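PDB 3JRV: protein K7, which subverts host innate immunity as a Bcl-2-like virulence factor, binding the RNA helicase DDX3 to block IRF3 activation and TRAF6 and IRAK2 to block NF-kappa-B activation. Local coordinates for residues 27-32 with 51-56; 35-40 with 59-64. One frame throughout, in Å; residues are numbered along the deposited sequence.

Contact 1: residues 27-32 with 51-56; sequences IDLIDE and GRLYKE
In the all-helical Bcl-2-like fold of K7, the first turns of helix 26-42 face the start of helix 52-58, and Leu29 and Glu32 on one side meet Leu53 and Tyr54 on the other. The short axes pass 11.7 Å apart at a crossing angle of -70°, so the gap is bridged by side chains rather than by close backbones. Leu29 and Leu53 reach toward each other tip to tip, the methyl CD1 of Leu29 lying 3.8 Å from CD2 of Leu53. Both leucines carry CG anti to the backbone N (chi1 167° for Leu29), which swings their branched ends into the space between the helices. The same Leu29 CD1 sits 4.0 Å from Tyr54 CE1, at the edge of the ring and not over a face.

Beyond this apolar patch the phenol supplies a polar link: Tyr54 OH donates to Glu32 OE2 at 2.7 Å, entering on the lone pair that points away from the other carboxylate oxygen. Carboxylate and ring are turned 57° apart. Glu32 OE2 also accepts from Phe14 N and its OE1 from Tyr13 N, so three donors hold this carboxylate and fix its rotation. Tyr33 and Trp36 meet the Tyr54 ring edge-to-face, confining it further. Outside this interface, Asp28 and Asp31 of helix 26-42 each form a salt bridge with a basic side chain of the bound DDX3 peptide. The arrangement is steeply crossed helix packing in a Bcl-2-like bundle, with leucines inside and a tyrosine-carboxylate bond beside them.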
loop_
_atom_site.group_PDB
_atom_site.type_symbol
_atom_site.label_atom_id
_atom_site.label_comp_id
_atom_site.label_asym_id
_atom_site.label_seq_id
_atom_site.Cartn_x
_atom_site.Cartn_y
_atom_site.Cartn_z
ATOM N N ILE A 27 9.330 -4.472 -3.001
ATOM C CA ILE A 27 8.198 -4.368 -3.953
ATOM C C ILE A 27 7.115 -5.400 -3.624
ATOM O O ILE A 27 5.911 -5.077 -3.620
ATOM C CB ILE A 27 8.669 -4.462 -5.418
ATOM C CG1 ILE A 27 9.466 -3.199 -5.737
ATOM C CG2 ILE A 27 7.465 -4.585 -6.398
ATOM C CD1 ILE A 27 10.048 -3.150 -7.161
ATOM N N ASP A 28 7.538 -6.634 -3.361
ATOM C CA ASP A 28 6.564 -7.681 -3.022
ATOM C C ASP A 28 5.789 -7.288 -1.772
ATOM O O ASP A 28 4.561 -7.516 -1.688
ATOM C CB ASP A 28 7.259 -9.026 -2.775
ATOM C CG ASP A 28 7.844 -9.634 -4.031
ATOM O OD1 ASP A 28 7.332 -9.413 -5.159
ATOM O OD2 ASP A 28 8.901 -10.286 -3.901
ATOM N N LEU A 29 6.485 -6.734 -0.777
ATOM C CA LEU A 29 5.845 -6.366 0.474
ATOM C C LEU A 29 4.779 -5.271 0.212
ATOM O O LEU A 29 3.654 -5.330 0.714
ATOM C CB LEU A 29 6.925 -5.773 1.414
ATOM C CG LEU A 29 6.357 -5.055 2.637
ATOM C CD1 LEU A 29 5.519 -5.939 3.567
ATOM C CD2 LEU A 29 7.492 -4.304 3.458
ATOM N N ILE A 30 5.122 -4.224 -0.530
ATOM C CA ILE A 30 4.149 -3.143 -0.692
ATOM C C ILE A 30 2.974 -3.635 -1.534
ATOM O O ILE A 30 1.817 -3.325 -1.205
ATOM C CB ILE A 30 4.834 -1.945 -1.381
ATOM C CG1 ILE A 30 5.899 -1.363 -0.419
ATOM C CG2 ILE A 30 3.785 -0.894 -1.793
ATOM C CD1 ILE A 30 5.326 -0.856 0.904
ATOM N N ASP A 31 3.241 -4.434 -2.568
ATOM C CA ASP A 31 2.162 -4.975 -3.399
ATOM C C ASP A 31 1.208 -5.772 -2.497
ATOM O O ASP A 31 -0.013 -5.567 -2.519
ATOM C CB ASP A 31 2.781 -5.929 -4.426
ATOM C CG ASP A 31 1.789 -6.462 -5.429
ATOM O OD1 ASP A 31 0.633 -5.957 -5.460
ATOM O OD2 ASP A 31 2.180 -7.382 -6.217
ATOM N N GLU A 32 1.760 -6.698 -1.706
ATOM C CA GLU A 32 0.908 -7.543 -0.859
ATOM C C GLU A 32 0.112 -6.714 0.147
ATOM O O GLU A 32 -1.053 -7.028 0.441
ATOM C CB GLU A 32 1.766 -8.618 -0.156
ATOM C CG GLU A 32 1.105 -9.432 0.854
ATOM C CD GLU A 32 2.124 -10.341 1.506
ATOM O OE1 GLU A 32 2.692 -11.222 0.786
ATOM O OE2 GLU A 32 2.380 -10.090 2.708
ATOM N N GLY A 51 1.810 -8.237 12.025
ATOM C CA GLY A 51 3.012 -7.981 12.803
ATOM C C GLY A 51 3.443 -6.520 12.781
ATOM O O GLY A 51 2.749 -5.652 12.219
ATOM N N ARG A 52 4.618 -6.263 13.355
ATOM C CA ARG A 52 5.133 -4.890 13.461
ATOM C C ARG A 52 5.406 -4.264 12.103
ATOM O O ARG A 52 5.338 -3.045 11.985
ATOM C CB ARG A 52 6.376 -4.799 14.388
ATOM C CG ARG A 52 6.064 -5.139 15.860
ATOM C CD ARG A 52 7.298 -5.003 16.782
ATOM N NE ARG A 52 7.597 -3.579 16.957
ATOM C CZ ARG A 52 8.815 -3.029 16.977
ATOM N NH1 ARG A 52 9.903 -3.771 16.845
ATOM N NH2 ARG A 52 8.951 -1.715 17.122
ATOM N N LEU A 53 5.763 -5.073 11.092
ATOM C CA LEU A 53 6.068 -4.545 9.760
ATOM C C LEU A 53 4.810 -3.930 9.121
ATOM O O LEU A 53 4.799 -2.760 8.706
ATOM C CB LEU A 53 6.665 -5.643 8.886
ATOM C CG LEU A 53 6.973 -5.303 7.426
ATOM C CD1 LEU A 53 7.930 -4.100 7.353
ATOM C CD2 LEU A 53 7.513 -6.552 6.725
ATOM N N TYR A 54 3.737 -4.710 9.060
ATOM C CA TYR A 54 2.445 -4.166 8.580
ATOM C C TYR A 54 1.987 -2.989 9.416
ATOM O O TYR A 54 1.505 -2.004 8.861
ATOM C CB TYR A 54 1.368 -5.254 8.593
ATOM C CG TYR A 54 1.235 -6.010 7.301
ATOM C CD1 TYR A 54 2.328 -6.316 6.502
ATOM C CD2 TYR A 54 -0.005 -6.564 6.950
ATOM C CE1 TYR A 54 2.204 -7.130 5.355
ATOM C CE2 TYR A 54 -0.147 -7.307 5.795
ATOM C CZ TYR A 54 0.931 -7.569 4.982
ATOM O OH TYR A 54 0.707 -8.390 3.908
ATOM N N LYS A 55 2.118 -3.060 10.737
ATOM C CA LYS A 55 1.714 -1.919 11.602
ATOM C C LYS A 55 2.501 -0.660 11.205
ATOM O O LYS A 55 1.934 0.433 11.168
ATOM C CB LYS A 55 1.883 -2.272 13.088
ATOM C CG LYS A 55 0.749 -3.204 13.553
ATOM C CD LYS A 55 0.906 -3.586 15.004
ATOM C CE LYS A 55 -0.179 -4.568 15.403
ATOM N NZ LYS A 55 0.319 -5.333 16.567
ATOM N N GLU A 56 3.808 -0.802 10.914
ATOM C CA GLU A 56 4.572 0.367 10.476
ATOM C C GLU A 56 4.030 0.939 9.178
ATOM O O GLU A 56 3.914 2.171 9.040
ATOM C CB GLU A 56 6.055 0.035 10.264
ATOM C CG GLU A 56 6.963 0.195 11.458
ATOM C CD GLU A 56 6.730 1.416 12.349
ATOM O OE1 GLU A 56 6.823 2.628 11.979
ATOM O OE2 GLU A 56 6.616 1.124 13.534
#

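Contact 2: residues 35-40 with 59-64; sequences TWRNHV and KFDDVA
Arg37 and Asp61 show how two helices too far apart for backbone packing can be joined by one ion pair: their CA atoms, the nearest across the segments, are 11.1 Å apart. The electrostatic part is a two-pronged, end-on salt bridge. Arg37 NH2 gives the shorter prong, 2.9 Å to Asp61 OD2, which accepts through its syn lone pair, on the side of the other carboxylate oxygen. The second runs from Arg37 NH1 to Asp61 OD1 at 3.0 Å, again on the syn side but 22° out of the carboxylate plane. Both oxygens lie near the guanidinium plane, yet the two flat groups are twisted 36° apart, so the match is not fully coplanar. A weak additional bond, 3.2 Å from Arg37 NH1 to Asp61 OD2, crosses between the prongs. The arginine chain is bent at chi2 and chi3 before its end meets the carboxylate.

Further hydrogen bonding and charge pairing extend the network. Arg37 NH1 also donates to Tyr33 OH, one turn back on the same helix, and NH2 makes a second salt bridge with Glu110 OE2. Two carboxylates thus pair with this buried guanidinium, which would be expected to stabilise its positive charge.

Van der Waals packing accompanies the ion pair: the Arg37 side chain touches Met58 of helix 52-58 together with Ala106 and Thr109 of helix 95-114. The salt bridge therefore spans from helix 26-42 to the first turn of helix 60-68, with helices 52-58 and 95-114 packed around its arginine.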
loop_
_atom_site.group_PDB
_atom_site.type_symbol
_atom_site.label_atom_id
_atom_site.label_comp_id
_atom_site.label_asym_id
_atom_site.label_seq_id
_atom_site.Cartn_x
_atom_site.Cartn_y
_atom_site.Cartn_z
ATOM N N THR A 35 -2.810 -4.943 -1.248
ATOM C CA THR A 35 -3.908 -5.927 -1.404
ATOM C C THR A 35 -4.556 -6.300 -0.060
ATOM O O THR A 35 -5.782 -6.328 0.096
ATOM C CB THR A 35 -3.386 -7.190 -2.059
ATOM O OG1 THR A 35 -2.978 -6.874 -3.392
ATOM C CG2 THR A 35 -4.472 -8.296 -2.029
ATOM N N TRP A 36 -3.737 -6.506 0.964
ATOM C CA TRP A 36 -4.242 -6.886 2.268
ATOM C C TRP A 36 -5.230 -5.834 2.828
ATOM O O TRP A 36 -6.220 -6.197 3.465
ATOM C CB TRP A 36 -3.047 -7.105 3.216
ATOM C CG TRP A 36 -3.467 -7.535 4.605
ATOM C CD1 TRP A 36 -3.734 -8.835 5.031
ATOM C CD2 TRP A 36 -3.549 -6.713 5.774
ATOM N NE1 TRP A 36 -4.017 -8.843 6.380
ATOM C CE2 TRP A 36 -3.899 -7.560 6.866
ATOM C CE3 TRP A 36 -3.318 -5.340 6.019
ATOM C CZ2 TRP A 36 -4.043 -7.072 8.178
ATOM C CZ3 TRP A 36 -3.475 -4.848 7.329
ATOM C CH2 TRP A 36 -3.827 -5.717 8.394
ATOM N N ARG A 37 -4.965 -4.534 2.639
ATOM C CA ARG A 37 -5.877 -3.513 3.202
ATOM C C ARG A 37 -7.282 -3.628 2.557
ATOM O O ARG A 37 -8.252 -3.188 3.153
ATOM C CB ARG A 37 -5.313 -2.090 2.959
ATOM C CG ARG A 37 -4.026 -1.856 3.837
ATOM C CD ARG A 37 -4.345 -1.859 5.353
ATOM N NE ARG A 37 -5.321 -0.819 5.720
ATOM C CZ ARG A 37 -5.029 0.455 6.019
ATOM N NH1 ARG A 37 -3.780 0.919 5.933
ATOM N NH2 ARG A 37 -6.015 1.313 6.314
ATOM N N ASN A 38 -7.369 -4.175 1.347
ATOM C CA ASN A 38 -8.695 -4.494 0.719
ATOM C C ASN A 38 -9.237 -5.818 1.258
ATOM O O ASN A 38 -10.389 -5.919 1.711
ATOM C CB ASN A 38 -8.515 -4.584 -0.802
ATOM C CG ASN A 38 -9.802 -4.950 -1.507
ATOM O OD1 ASN A 38 -10.037 -6.133 -1.809
ATOM N ND2 ASN A 38 -10.626 -3.963 -1.781
ATOM N N HIS A 39 -8.394 -6.837 1.178
ATOM C CA HIS A 39 -8.781 -8.212 1.522
ATOM C C HIS A 39 -9.296 -8.346 2.943
ATOM O O HIS A 39 -10.260 -9.086 3.195
ATOM C CB HIS A 39 -7.556 -9.108 1.305
ATOM C CG HIS A 39 -7.845 -10.575 1.398
ATOM N ND1 HIS A 39 -7.837 -11.250 2.597
ATOM C CD2 HIS A 39 -8.004 -11.510 0.427
ATOM C CE1 HIS A 39 -8.042 -12.540 2.366
ATOM N NE2 HIS A 39 -8.088 -12.729 1.056
ATOM N N VAL A 40 -8.650 -7.658 3.891
ATOM C CA VAL A 40 -8.993 -7.773 5.303
ATOM C C VAL A 40 -10.409 -7.248 5.541
ATOM O O VAL A 40 -11.112 -7.765 6.406
ATOM C CB VAL A 40 -7.909 -7.025 6.187
ATOM C CG1 VAL A 40 -8.112 -5.513 6.081
ATOM C CG2 VAL A 40 -7.954 -7.514 7.638
ATOM N N LYS A 59 0.906 3.055 9.596
ATOM C CA LYS A 59 1.145 4.450 10.014
ATOM C C LYS A 59 1.264 5.443 8.848
ATOM O O LYS A 59 1.115 6.660 9.052
ATOM C CB LYS A 59 2.399 4.555 10.892
ATOM C CG LYS A 59 2.175 3.848 12.225
ATOM C CD LYS A 59 3.425 3.846 13.090
ATOM C CE LYS A 59 3.360 2.812 14.193
ATOM N NZ LYS A 59 4.596 2.981 15.016
ATOM N N PHE A 60 1.481 4.938 7.646
ATOM C CA PHE A 60 1.575 5.823 6.466
ATOM C C PHE A 60 0.176 6.390 6.136
ATOM O O PHE A 60 0.087 7.389 5.417
ATOM C CB PHE A 60 2.142 5.122 5.241
ATOM C CG PHE A 60 3.597 4.707 5.380
ATOM C CD1 PHE A 60 4.376 5.145 6.464
ATOM C CD2 PHE A 60 4.142 3.863 4.426
ATOM C CE1 PHE A 60 5.742 4.782 6.580
ATOM C CE2 PHE A 60 5.469 3.433 4.520
ATOM C CZ PHE A 60 6.285 3.927 5.600
ATOM N N ASP A 61 -0.881 5.814 6.707
ATOM C CA ASP A 61 -2.207 6.448 6.594
ATOM C C ASP A 61 -2.134 7.895 7.151
ATOM O O ASP A 61 -2.681 8.825 6.535
ATOM C CB ASP A 61 -3.288 5.663 7.355
ATOM C CG ASP A 61 -3.640 4.296 6.708
ATOM O OD1 ASP A 61 -2.985 3.833 5.744
ATOM O OD2 ASP A 61 -4.649 3.713 7.178
ATOM N N ASP A 62 -1.536 8.051 8.336
ATOM C CA ASP A 62 -1.368 9.352 8.994
ATOM C C ASP A 62 -0.464 10.245 8.173
ATOM O O ASP A 62 -0.675 11.457 8.152
ATOM C CB ASP A 62 -0.729 9.247 10.381
ATOM C CG ASP A 62 -1.612 8.562 11.395
ATOM O OD1 ASP A 62 -2.811 8.351 11.086
ATOM O OD2 ASP A 62 -1.076 8.180 12.486
ATOM N N VAL A 63 0.565 9.668 7.547
ATOM C CA VAL A 63 1.460 10.491 6.724
ATOM C C VAL A 63 0.693 11.073 5.555
ATOM O O VAL A 63 0.850 12.251 5.220
ATOM C CB VAL A 63 2.676 9.701 6.164
ATOM C CG1 VAL A 63 3.461 10.572 5.143
ATOM C CG2 VAL A 63 3.559 9.159 7.305
ATOM N N ALA A 64 -0.181 10.265 4.954
ATOM C CA ALA A 64 -0.995 10.748 3.834
ATOM C C ALA A 64 -1.929 11.856 4.290
ATOM O O ALA A 64 -2.075 12.883 3.600
ATOM C CB ALA A 64 -1.792 9.598 3.208
#

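Overall arrangement
Contacts 1 and 2 illustrate how one helix can hold two successive partners. Both draw on helix 26-42, first its opening turns and then its second half, while their partners lie on helices 52-58 and 60-68, which follow each other in the chain. The segments therefore alternate along the sequence: 27-32, 35-40, 51-56, 59-64. The contact centres lie about 9 Å apart and the two touch directly, Tyr54 CE2 of contact 1 packing 3.5 Å from Trp36 CD2 of contact 2. Helix 26-42 is thus tied to two successive helices within the Bcl-2-like fold, while residues of both its segments also meet the bound DDX3 peptide.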